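Local coordinates for protein hydrogenase (NiFe) small subunit HydA (Allochromatium vinosum, PDB 3MYR) that probably passes electrons through its iron-sulfur clusters as the small subunit of a heterodimeric [NiFe] hydrogenase that oxidises molecular hydrogen with an acceptor, at residues V6-F11 against D40-L45; L119-P124 against E252-D257; P148-V153 against N226-M231. All coordinates share one frame; numbering follows the deposited sequence.

Contact 1 (V6-F11 against D40-L45); sequences VIWLSF and DYHHTL
Trp-8 and His-42 run alongside each other in the same sense, one ring stacked over the other. The stack is face to face, with the centroids of the imidazole and the indole five-membered ring 4.0 Å apart and the planes tilted by 30°. The closest pair is Trp-8 CG with His-42 CD2 at 3.3 Å. His-42 NE2 sits above the indole face, near the margin of the ring. In both, CG is anti to the backbone N (chi1 -170° in Trp-8, -169° in His-42), which sends the two CG atoms the same way from neighbouring chains; the ring contacts then make the stack.

The imidazole is held at both nitrogens. Thr-44 N donates to His-42 ND1 in the ring plane at 3.0 Å, and NE2 is hydrogen-bonded to Thr-18 OG1 of helix 16-23. These two bonds would fix the rotation of the ring. Trp-8 also packs on that helix, which carries Cys-17, a ligand of the first [4Fe-4S] cluster.

Residues 6-10 lie on strand 5-10 of the N-terminal alpha/beta domain. Residues 40-41 end the weakly bonded strand 38-41, parallel to it, and the chain then leaves the sheet. Helices 16-23 and 29-36 lie between them in the chain, a crossover of beta-alpha-beta type. Two backbone bonds cross here: Asp-40 N to Val-6 O at 2.9 Å, and Trp-8 N to Tyr-41 O at 3.0 Å.

Tyr-41 turns to the same face of the sheet as Ile-7. Ile-7 CG2 touches Tyr-41 CD2 at 4.1 Å, and the carbonyl O of Trp-8 meets the edge of the phenol ring. His-43 NE2 donates to Tyr-41 OH at 2.7 Å, and the same hydroxyl bonds Glu-54. A water donates to Trp-8 O, accepts from His-43 N and is hydrogen-bonded to Ser-10 OG.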
loop_
_atom_site.group_PDB
_atom_site.type_symbol
_atom_site.label_atom_id
_atom_site.label_comp_id
_atom_site.label_asym_id
_atom_site.label_seq_id
_atom_site.Cartn_x
_atom_site.Cartn_y
_atom_site.Cartn_z
ATOM N N VAL A 6 2.265 -15.592 -18.122
ATOM C CA VAL A 6 1.393 -15.275 -16.990
ATOM C C VAL A 6 0.855 -13.841 -17.094
ATOM O O VAL A 6 1.616 -12.891 -17.329
ATOM C CB VAL A 6 2.118 -15.474 -15.671
ATOM C CG1 VAL A 6 1.191 -14.999 -14.518
ATOM C CG2 VAL A 6 2.530 -16.986 -15.505
ATOM N N ILE A 7 -0.463 -13.689 -17.062
ATOM C CA ILE A 7 -1.076 -12.397 -17.109
ATOM C C ILE A 7 -1.759 -12.147 -15.754
ATOM O O ILE A 7 -2.589 -12.971 -15.314
ATOM C CB ILE A 7 -2.137 -12.320 -18.188
ATOM C CG1 ILE A 7 -1.424 -12.366 -19.577
ATOM C CG2 ILE A 7 -2.858 -10.894 -18.110
ATOM C CD1 ILE A 7 -2.430 -12.483 -20.758
ATOM N N TRP A 8 -1.376 -11.044 -15.093
ATOM C CA TRP A 8 -1.857 -10.708 -13.764
ATOM C C TRP A 8 -2.899 -9.596 -13.919
ATOM O O TRP A 8 -2.553 -8.476 -14.365
ATOM C CB TRP A 8 -0.695 -10.264 -12.861
ATOM C CG TRP A 8 -1.148 -10.141 -11.430
ATOM C CD1 TRP A 8 -2.001 -9.176 -10.910
ATOM C CD2 TRP A 8 -0.787 -10.983 -10.325
ATOM N NE1 TRP A 8 -2.118 -9.333 -9.546
ATOM C CE2 TRP A 8 -1.410 -10.448 -9.170
ATOM C CE3 TRP A 8 0.076 -12.102 -10.177
ATOM C CZ2 TRP A 8 -1.206 -10.991 -7.891
ATOM C CZ3 TRP A 8 0.190 -12.680 -8.937
ATOM C CH2 TRP A 8 -0.428 -12.097 -7.798
ATOM N N LEU A 9 -4.171 -9.888 -13.614
ATOM C CA LEU A 9 -5.225 -8.842 -13.708
ATOM C C LEU A 9 -5.509 -8.331 -12.331
ATOM O O LEU A 9 -5.760 -9.138 -11.389
ATOM C CB LEU A 9 -6.522 -9.429 -14.297
ATOM C CG LEU A 9 -6.388 -10.086 -15.697
ATOM C CD1 LEU A 9 -7.707 -10.733 -16.152
ATOM C CD2 LEU A 9 -5.932 -8.962 -16.613
ATOM N N SER A 10 -5.515 -7.011 -12.169
ATOM C CA SER A 10 -5.787 -6.394 -10.848
ATOM C C SER A 10 -7.108 -5.642 -10.929
ATOM O O SER A 10 -7.223 -4.707 -11.724
ATOM C CB SER A 10 -4.645 -5.390 -10.522
ATOM O OG SER A 10 -3.444 -6.112 -10.452
ATOM N N PHE A 11 -8.114 -6.024 -10.155
ATOM C CA PHE A 11 -9.441 -5.389 -10.362
ATOM C C PHE A 11 -9.845 -4.582 -9.100
ATOM O O PHE A 11 -9.121 -3.620 -8.730
ATOM C CB PHE A 11 -10.439 -6.513 -10.742
ATOM C CG PHE A 11 -10.195 -7.102 -12.146
ATOM C CD1 PHE A 11 -9.908 -6.265 -13.226
ATOM C CD2 PHE A 11 -10.338 -8.462 -12.392
ATOM C CE1 PHE A 11 -9.826 -6.758 -14.547
ATOM C CE2 PHE A 11 -10.208 -8.984 -13.700
ATOM C CZ PHE A 11 -9.947 -8.132 -14.781
ATOM N N ASP A 40 3.871 -11.286 -18.124
ATOM C CA ASP A 40 3.781 -10.413 -19.293
ATOM C C ASP A 40 2.963 -9.148 -19.079
ATOM O O ASP A 40 3.029 -8.212 -19.880
ATOM C CB ASP A 40 3.216 -11.202 -20.448
ATOM C CG ASP A 40 4.197 -12.285 -20.951
ATOM O OD1 ASP A 40 3.733 -13.319 -21.497
ATOM O OD2 ASP A 40 5.448 -12.123 -20.813
ATOM N N TYR A 41 2.241 -9.103 -17.963
ATOM C CA TYR A 41 1.440 -7.944 -17.636
ATOM C C TYR A 41 1.168 -7.931 -16.145
ATOM O O TYR A 41 0.741 -8.950 -15.569
ATOM C CB TYR A 41 0.133 -8.048 -18.404
ATOM C CG TYR A 41 -0.820 -6.909 -18.232
ATOM C CD1 TYR A 41 -0.716 -5.726 -19.015
ATOM C CD2 TYR A 41 -1.848 -6.992 -17.293
ATOM C CE1 TYR A 41 -1.633 -4.737 -18.884
ATOM C CE2 TYR A 41 -2.823 -5.985 -17.176
ATOM C CZ TYR A 41 -2.715 -4.878 -17.968
ATOM O OH TYR A 41 -3.673 -3.896 -17.815
ATOM N N HIS A 42 1.442 -6.803 -15.513
ATOM C CA HIS A 42 1.270 -6.657 -14.071
ATOM C C HIS A 42 1.430 -5.185 -13.779
ATOM O O HIS A 42 2.516 -4.655 -13.951
ATOM C CB HIS A 42 2.280 -7.407 -13.245
ATOM C CG HIS A 42 1.893 -7.447 -11.792
ATOM N ND1 HIS A 42 1.451 -6.316 -11.116
ATOM C CD2 HIS A 42 1.684 -8.495 -10.952
ATOM C CE1 HIS A 42 1.038 -6.671 -9.906
ATOM N NE2 HIS A 42 1.159 -7.987 -9.786
ATOM N N HIS A 43 0.322 -4.531 -13.474
ATOM C CA HIS A 43 0.223 -3.061 -13.275
ATOM C C HIS A 43 1.210 -2.520 -12.298
ATOM O O HIS A 43 1.668 -1.390 -12.463
ATOM C CB HIS A 43 -1.145 -2.621 -12.699
ATOM C CG HIS A 43 -2.235 -2.508 -13.714
ATOM N ND1 HIS A 43 -3.469 -1.951 -13.417
ATOM C CD2 HIS A 43 -2.306 -2.915 -15.012
ATOM C CE1 HIS A 43 -4.256 -2.021 -14.485
ATOM N NE2 HIS A 43 -3.575 -2.610 -15.462
ATOM N N THR A 44 1.479 -3.272 -11.243
ATOM C CA THR A 44 2.337 -2.748 -10.183
ATOM C C THR A 44 3.771 -2.554 -10.649
ATOM O O THR A 44 4.481 -1.686 -10.132
ATOM C CB THR A 44 2.291 -3.634 -8.906
ATOM O OG1 THR A 44 0.929 -3.797 -8.518
ATOM C CG2 THR A 44 3.042 -2.958 -7.741
ATOM N N LEU A 45 4.187 -3.384 -11.608
ATOM C CA LEU A 45 5.609 -3.506 -11.980
ATOM C C LEU A 45 5.993 -3.082 -13.409
ATOM O O LEU A 45 7.165 -2.907 -13.676
ATOM C CB LEU A 45 6.113 -4.928 -11.756
ATOM C CG LEU A 45 6.076 -5.376 -10.272
ATOM C CD1 LEU A 45 6.436 -6.842 -10.233
ATOM C CD2 LEU A 45 7.075 -4.591 -9.416
HETATM O O HOH W 1 -2.254 -6.043 -13.198
#

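Contact 2 (L119-P124 against E252-D257)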
loop_
_atom_site.group_PDB
_atom_site.type_symbol
_atom_site.label_atom_id
_atom_site.label_comp_id
_atom_site.label_asym_id
_atom_site.label_seq_id
_atom_site.Cartn_x
_atom_site.Cartn_y
_atom_site.Cartn_z
ATOM N N LEU A 119 -13.957 -8.182 0.393
ATOM C CA LEU A 119 -14.365 -6.978 1.039
ATOM C C LEU A 119 -15.350 -6.176 0.210
ATOM O O LEU A 119 -16.338 -5.737 0.739
ATOM C CB LEU A 119 -13.150 -6.145 1.357
ATOM C CG LEU A 119 -13.186 -5.037 2.354
ATOM C CD1 LEU A 119 -12.142 -3.932 2.209
ATOM C CD2 LEU A 119 -14.387 -4.864 3.251
ATOM N N PRO A 120 -15.050 -5.927 -1.077
ATOM C CA PRO A 120 -16.036 -5.155 -1.888
ATOM C C PRO A 120 -17.446 -5.799 -1.899
ATOM O O PRO A 120 -18.478 -5.113 -2.027
ATOM C CB PRO A 120 -15.447 -5.202 -3.324
ATOM C CG PRO A 120 -13.896 -5.375 -3.086
ATOM C CD PRO A 120 -13.905 -6.414 -1.869
ATOM N N GLN A 121 -17.489 -7.091 -1.658
ATOM C CA GLN A 121 -18.752 -7.813 -1.644
ATOM C C GLN A 121 -19.427 -7.873 -0.265
ATOM O O GLN A 121 -20.606 -8.253 -0.173
ATOM C CB GLN A 121 -18.571 -9.221 -2.209
ATOM C CG GLN A 121 -19.894 -9.866 -2.542
ATOM C CD GLN A 121 -20.059 -11.232 -1.959
ATOM O OE1 GLN A 121 -20.330 -12.140 -2.739
ATOM N NE2 GLN A 121 -19.679 -11.454 -0.678
ATOM N N ALA A 122 -18.734 -7.436 0.795
ATOM C CA ALA A 122 -19.331 -7.461 2.108
ATOM C C ALA A 122 -20.558 -6.496 2.116
ATOM O O ALA A 122 -20.580 -5.461 1.397
ATOM C CB ALA A 122 -18.264 -7.004 3.161
ATOM N N ARG A 123 -21.565 -6.787 2.963
ATOM C CA ARG A 123 -22.763 -5.930 3.024
ATOM C C ARG A 123 -22.440 -4.458 3.132
ATOM O O ARG A 123 -21.694 -4.062 4.026
ATOM C CB ARG A 123 -23.641 -6.346 4.238
ATOM C CG ARG A 123 -24.439 -7.597 3.876
ATOM C CD ARG A 123 -24.973 -8.404 5.061
ATOM N NE ARG A 123 -25.647 -7.613 6.119
ATOM C CZ ARG A 123 -25.770 -8.050 7.400
ATOM N NH1 ARG A 123 -26.397 -7.310 8.315
ATOM N NH2 ARG A 123 -25.253 -9.247 7.789
ATOM N N PRO A 124 -23.127 -3.606 2.326
ATOM C CA PRO A 124 -24.240 -3.974 1.442
ATOM C C PRO A 124 -23.779 -4.094 -0.019
ATOM O O PRO A 124 -24.596 -4.000 -0.917
ATOM C CB PRO A 124 -25.199 -2.759 1.575
ATOM C CG PRO A 124 -24.244 -1.589 1.737
ATOM C CD PRO A 124 -23.166 -2.176 2.691
ATOM N N GLU A 252 -12.059 -17.484 4.425
ATOM C CA GLU A 252 -13.389 -18.104 4.244
ATOM C C GLU A 252 -14.311 -17.186 3.492
ATOM O O GLU A 252 -14.313 -15.984 3.737
ATOM C CB GLU A 252 -14.023 -18.436 5.638
ATOM C CG GLU A 252 -13.249 -19.537 6.361
ATOM C CD GLU A 252 -13.180 -20.849 5.524
ATOM O OE1 GLU A 252 -14.247 -21.262 4.996
ATOM O OE2 GLU A 252 -12.121 -21.534 5.477
ATOM N N PRO A 253 -15.210 -17.758 2.663
ATOM C CA PRO A 253 -16.204 -16.894 1.986
ATOM C C PRO A 253 -17.012 -16.029 2.978
ATOM O O PRO A 253 -17.445 -16.556 4.020
ATOM C CB PRO A 253 -17.182 -17.901 1.390
ATOM C CG PRO A 253 -16.348 -19.208 1.161
ATOM C CD PRO A 253 -15.377 -19.197 2.356
ATOM N N GLN A 254 -17.329 -14.781 2.610
ATOM C CA GLN A 254 -18.106 -13.927 3.519
ATOM C C GLN A 254 -17.601 -13.784 4.945
ATOM O O GLN A 254 -18.391 -13.612 5.864
ATOM C CB GLN A 254 -19.604 -14.364 3.525
ATOM C CG GLN A 254 -20.358 -14.005 2.167
ATOM C CD GLN A 254 -20.043 -15.068 1.091
ATOM O OE1 GLN A 254 -20.178 -16.272 1.361
ATOM N NE2 GLN A 254 -19.538 -14.654 -0.051
ATOM N N PHE A 255 -16.293 -13.826 5.180
ATOM C CA PHE A 255 -15.841 -13.783 6.556
ATOM C C PHE A 255 -16.100 -12.414 7.170
ATOM O O PHE A 255 -16.202 -12.312 8.373
ATOM C CB PHE A 255 -14.348 -14.171 6.691
ATOM C CG PHE A 255 -13.387 -13.082 6.253
ATOM C CD1 PHE A 255 -12.810 -12.225 7.224
ATOM C CD2 PHE A 255 -12.972 -12.989 4.915
ATOM C CE1 PHE A 255 -11.891 -11.253 6.839
ATOM C CE2 PHE A 255 -12.004 -12.026 4.502
ATOM C CZ PHE A 255 -11.439 -11.177 5.467
ATOM N N TRP A 256 -16.198 -11.374 6.339
ATOM C CA TRP A 256 -16.481 -10.028 6.855
ATOM C C TRP A 256 -17.850 -9.940 7.484
ATOM O O TRP A 256 -18.084 -9.049 8.292
ATOM C CB TRP A 256 -16.459 -8.970 5.735
ATOM C CG TRP A 256 -15.088 -8.898 5.051
ATOM C CD1 TRP A 256 -14.778 -9.338 3.803
ATOM C CD2 TRP A 256 -13.914 -8.270 5.565
ATOM N NE1 TRP A 256 -13.431 -9.118 3.530
ATOM C CE2 TRP A 256 -12.890 -8.415 4.577
ATOM C CE3 TRP A 256 -13.616 -7.610 6.783
ATOM C CZ2 TRP A 256 -11.581 -7.905 4.750
ATOM C CZ3 TRP A 256 -12.321 -7.109 6.984
ATOM C CH2 TRP A 256 -11.280 -7.313 5.982
ATOM N N ASP A 257 -18.766 -10.811 7.068
ATOM C CA ASP A 257 -20.120 -10.724 7.547
ATOM C C ASP A 257 -20.439 -11.837 8.525
ATOM O O ASP A 257 -21.589 -12.223 8.614
ATOM C CB ASP A 257 -21.118 -10.698 6.354
ATOM C CG ASP A 257 -21.016 -9.358 5.544
ATOM O OD1 ASP A 257 -21.006 -8.304 6.231
ATOM O OD2 ASP A 257 -20.902 -9.342 4.268
#
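Trp-256 meets Leu-119 with one face of its indole. Leu-119 CD2 stands over the five-membered ring in a CH-pi contact, 4.2 Å from its centroid and 13° off the normal. Leu-119 CB adds a contact to Trp-256 CE2 at 3.9 Å. The opposite face of the indole carries Phe-255 CZ, near the margin of the ring, so the indole is sandwiched. At the root of the side chain, Ala-122 CB packs against Trp-256 CB at 3.7 Å.

Arg-123 N donates to Asp-257 OD2 at 2.9 Å, on the syn side and 19° out of the carboxylate plane.

Two family regions meet here. Residues 119-121 lie on the short, weakly bonded helix 118-121 of the N-terminal cluster-binding domain, and 122-124 continue as loop. Residues 252-257 belong to the C-terminal part, where a type II beta turn from Glu-252 to Phe-255 leads into a 3-10 segment at 255-256. Leu-119 lies close to Cys-113 and Trp-256 close to Cys-147, both ligands of the first [4Fe-4S] cluster.

The large subunit completes the outer shell. Its Arg-48 forms a salt bridge with Asp-257 OD1 and also bonds Arg-123 O, so the carboxylate is gripped from two chains. Its Phe-56 meets the Trp-256 ring. Glu-252, which opens the turn, forms a salt bridge with Arg-175.

Contact 3 (P148-V153 against N226-M231). With F3S (Fe3-s4 cluster), chain K; SF4 (iron/sulfur cluster), chain I.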
loop_
_atom_site.group_PDB
_atom_site.type_symbol
_atom_site.label_atom_id
_atom_site.label_comp_id
_atom_site.label_asym_id
_atom_site.label_seq_id
_atom_site.Cartn_x
_atom_site.Cartn_y
_atom_site.Cartn_z
ATOM N N PRO A 148 -4.056 -11.074 2.925
ATOM C CA PRO A 148 -3.879 -11.829 1.659
ATOM C C PRO A 148 -3.488 -13.278 2.040
ATOM O O PRO A 148 -3.327 -13.578 3.231
ATOM C CB PRO A 148 -2.709 -11.109 0.981
ATOM C CG PRO A 148 -1.834 -10.599 2.191
ATOM C CD PRO A 148 -2.815 -10.396 3.364
ATOM N N PRO A 149 -3.424 -14.182 1.066
ATOM C CA PRO A 149 -2.912 -15.526 1.281
ATOM C C PRO A 149 -1.453 -15.399 1.740
ATOM O O PRO A 149 -0.751 -14.433 1.419
ATOM C CB PRO A 149 -2.924 -16.157 -0.185
ATOM C CG PRO A 149 -3.966 -15.250 -0.965
ATOM C CD PRO A 149 -3.655 -13.893 -0.370
ATOM N N ILE A 150 -0.982 -16.442 2.379
ATOM C CA ILE A 150 0.442 -16.580 2.738
ATOM C C ILE A 150 1.381 -16.511 1.540
ATOM O O ILE A 150 1.176 -17.179 0.552
ATOM C CB ILE A 150 0.649 -17.878 3.478
ATOM C CG1 ILE A 150 -0.222 -17.852 4.783
ATOM C CG2 ILE A 150 2.136 -18.026 3.938
ATOM C CD1 ILE A 150 -0.352 -19.351 5.439
ATOM N N PRO A 151 2.516 -15.799 1.684
ATOM C CA PRO A 151 3.318 -15.578 0.450
ATOM C C PRO A 151 3.732 -16.897 -0.158
ATOM O O PRO A 151 3.646 -17.032 -1.397
ATOM C CB PRO A 151 4.574 -14.868 0.986
ATOM C CG PRO A 151 3.985 -13.968 2.122
ATOM C CD PRO A 151 2.836 -14.842 2.752
ATOM N N MET A 152 4.233 -17.837 0.684
ATOM C CA MET A 152 4.714 -19.098 0.120
ATOM C C MET A 152 3.612 -20.083 -0.212
ATOM O O MET A 152 3.871 -21.049 -0.917
ATOM C CB MET A 152 5.791 -19.713 0.990
ATOM C CG MET A 152 7.101 -18.963 0.567
ATOM S SD MET A 152 8.524 -19.861 0.993
ATOM C CE MET A 152 8.529 -19.722 2.795
ATOM N N VAL A 153 2.349 -19.734 0.106
ATOM C CA VAL A 153 1.213 -20.464 -0.502
ATOM C C VAL A 153 1.016 -20.014 -1.924
ATOM O O VAL A 153 0.783 -20.835 -2.822
ATOM C CB VAL A 153 -0.072 -20.300 0.331
ATOM C CG1 VAL A 153 -1.304 -20.787 -0.454
ATOM C CG2 VAL A 153 0.094 -21.045 1.659
ATOM N N ASN A 226 -6.708 -22.790 6.374
ATOM C CA ASN A 226 -5.529 -22.009 5.890
ATOM C C ASN A 226 -4.334 -22.688 6.507
ATOM O O ASN A 226 -4.532 -23.575 7.337
ATOM C CB ASN A 226 -5.591 -20.520 6.281
ATOM C CG ASN A 226 -4.821 -19.624 5.285
ATOM O OD1 ASN A 226 -4.002 -20.121 4.573
ATOM N ND2 ASN A 226 -5.155 -18.322 5.184
ATOM N N ALA A 227 -3.111 -22.317 6.094
ATOM C CA ALA A 227 -1.881 -23.002 6.523
ATOM C C ALA A 227 -1.138 -22.200 7.604
ATOM O O ALA A 227 0.027 -22.499 7.899
ATOM C CB ALA A 227 -0.913 -23.195 5.314
ATOM N N CYS A 228 -1.774 -21.156 8.143
ATOM C CA CYS A 228 -1.065 -20.222 9.034
ATOM C C CYS A 228 -0.506 -20.952 10.268
ATOM O O CYS A 228 0.526 -20.559 10.812
ATOM C CB CYS A 228 -2.050 -19.129 9.518
ATOM S SG CYS A 228 -2.945 -18.392 8.108
ATOM N N ALA A 229 -1.270 -21.924 10.789
ATOM C CA ALA A 229 -0.890 -22.551 12.045
ATOM C C ALA A 229 0.291 -23.533 11.856
ATOM O O ALA A 229 0.956 -23.855 12.816
ATOM C CB ALA A 229 -2.133 -23.301 12.673
ATOM N N THR A 230 0.520 -24.018 10.624
ATOM C CA THR A 230 1.629 -24.934 10.315
ATOM C C THR A 230 2.775 -24.298 9.532
ATOM O O THR A 230 3.920 -24.484 9.896
ATOM C CB THR A 230 1.104 -26.146 9.541
ATOM O OG1 THR A 230 0.346 -25.704 8.389
ATOM C CG2 THR A 230 0.088 -26.952 10.493
ATOM N N MET A 231 2.488 -23.658 8.397
ATOM C CA MET A 231 3.531 -23.016 7.606
ATOM C C MET A 231 3.918 -21.694 8.278
ATOM O O MET A 231 5.079 -21.293 8.260
ATOM C CB MET A 231 2.985 -22.730 6.174
ATOM C CG MET A 231 4.031 -22.049 5.309
ATOM S SD MET A 231 3.329 -21.649 3.695
ATOM C CE MET A 231 2.868 -23.351 3.077
HETATM FE FE1 F3S K . -6.788 -16.454 10.359
HETATM FE FE3 F3S K . -6.244 -15.130 8.088
HETATM FE FE4 F3S K . -4.560 -16.942 8.904
HETATM S S1 F3S K . -7.132 -14.235 9.960
HETATM S S2 F3S K . -4.731 -16.984 11.073
HETATM S S3 F3S K . -6.682 -17.344 8.281
HETATM S S4 F3S K . -4.030 -15.047 7.978
HETATM FE FE1 SF4 I . -7.445 -8.943 1.094
HETATM FE FE2 SF4 I . -6.103 -9.560 -1.273
HETATM FE FE3 SF4 I . -8.796 -8.711 -1.306
HETATM FE FE4 SF4 I . -6.428 -7.054 -0.547
HETATM S S1 SF4 I . -7.072 -7.941 -2.716
HETATM S S2 SF4 I . -8.523 -7.115 0.258
HETATM S S3 SF4 I . -5.295 -8.592 0.696
HETATM S S4 SF4 I . -7.995 -10.591 -0.347
HETATM O O HOH W 2 -4.238 -15.726 4.670
HETATM O O HOH W 3 -2.800 -18.786 2.407
#
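This is a buried, mainly apolar contact between the start of helix 151-164 and a loop that binds the [3Fe-4S] cluster. Ile-150, at the N-cap position, reaches across. Its CD1 lies 3.5 Å from Cys-228 N and 3.9 Å from Ala-227 CB. Ile-150 and Met-231 pass in antiparallel fashion, with CG2 of Ile-150 3.8 Å from SD of Met-231. Val-153 CG2 touches the same sulfur at 3.9 Å.

The helix belongs to the N-terminal domain and the loop to the C-terminal one, and each side meets a cluster. Cys-228 SG binds iron FE4 of the [3Fe-4S] cluster at 2.3 Å, while Pro-148 packs on sulfur S3 of the first [4Fe-4S] cluster. Trp-233 touches both Ile-150 and Cys-228.

Asn-226 joins the two sides through water. Its OD1 accepts from Ala-227 N at 2.8 Å and from a water that in turn accepts from Ile-150 N. Its ND2 lies 3.6 Å from sulfur S3 of the [3Fe-4S] cluster and bonds weakly to a second water, which donates to Pro-148 O. An alanine here would probably leave both waters, Ala-227 N and that cluster sulfur without their side-chain neighbour.

Overall arrangement
Contacts 1 and 3 are buried, while contact 2 is only partly so and runs out to exposed Arg-123 and Gln-254. Contact 1 stays within the N-terminal alpha/beta domain and joins neighbouring strands. Contacts 2 and 3 both bring N-terminal elements against the C-terminal cluster-binding part, and contact 3 is nested inside the loop closed by contact 2. Their centres lie about 20 Å apart. The chemistry follows the place. Contact 1 has direct backbone bonds, a ring stack and a bridging water. Contact 2 pairs an apolar patch with a carboxylate shared with the large subunit. Contact 3 has no direct hydrogen bond between its segments and relies on aliphatic and sulfur packing and bridging waters.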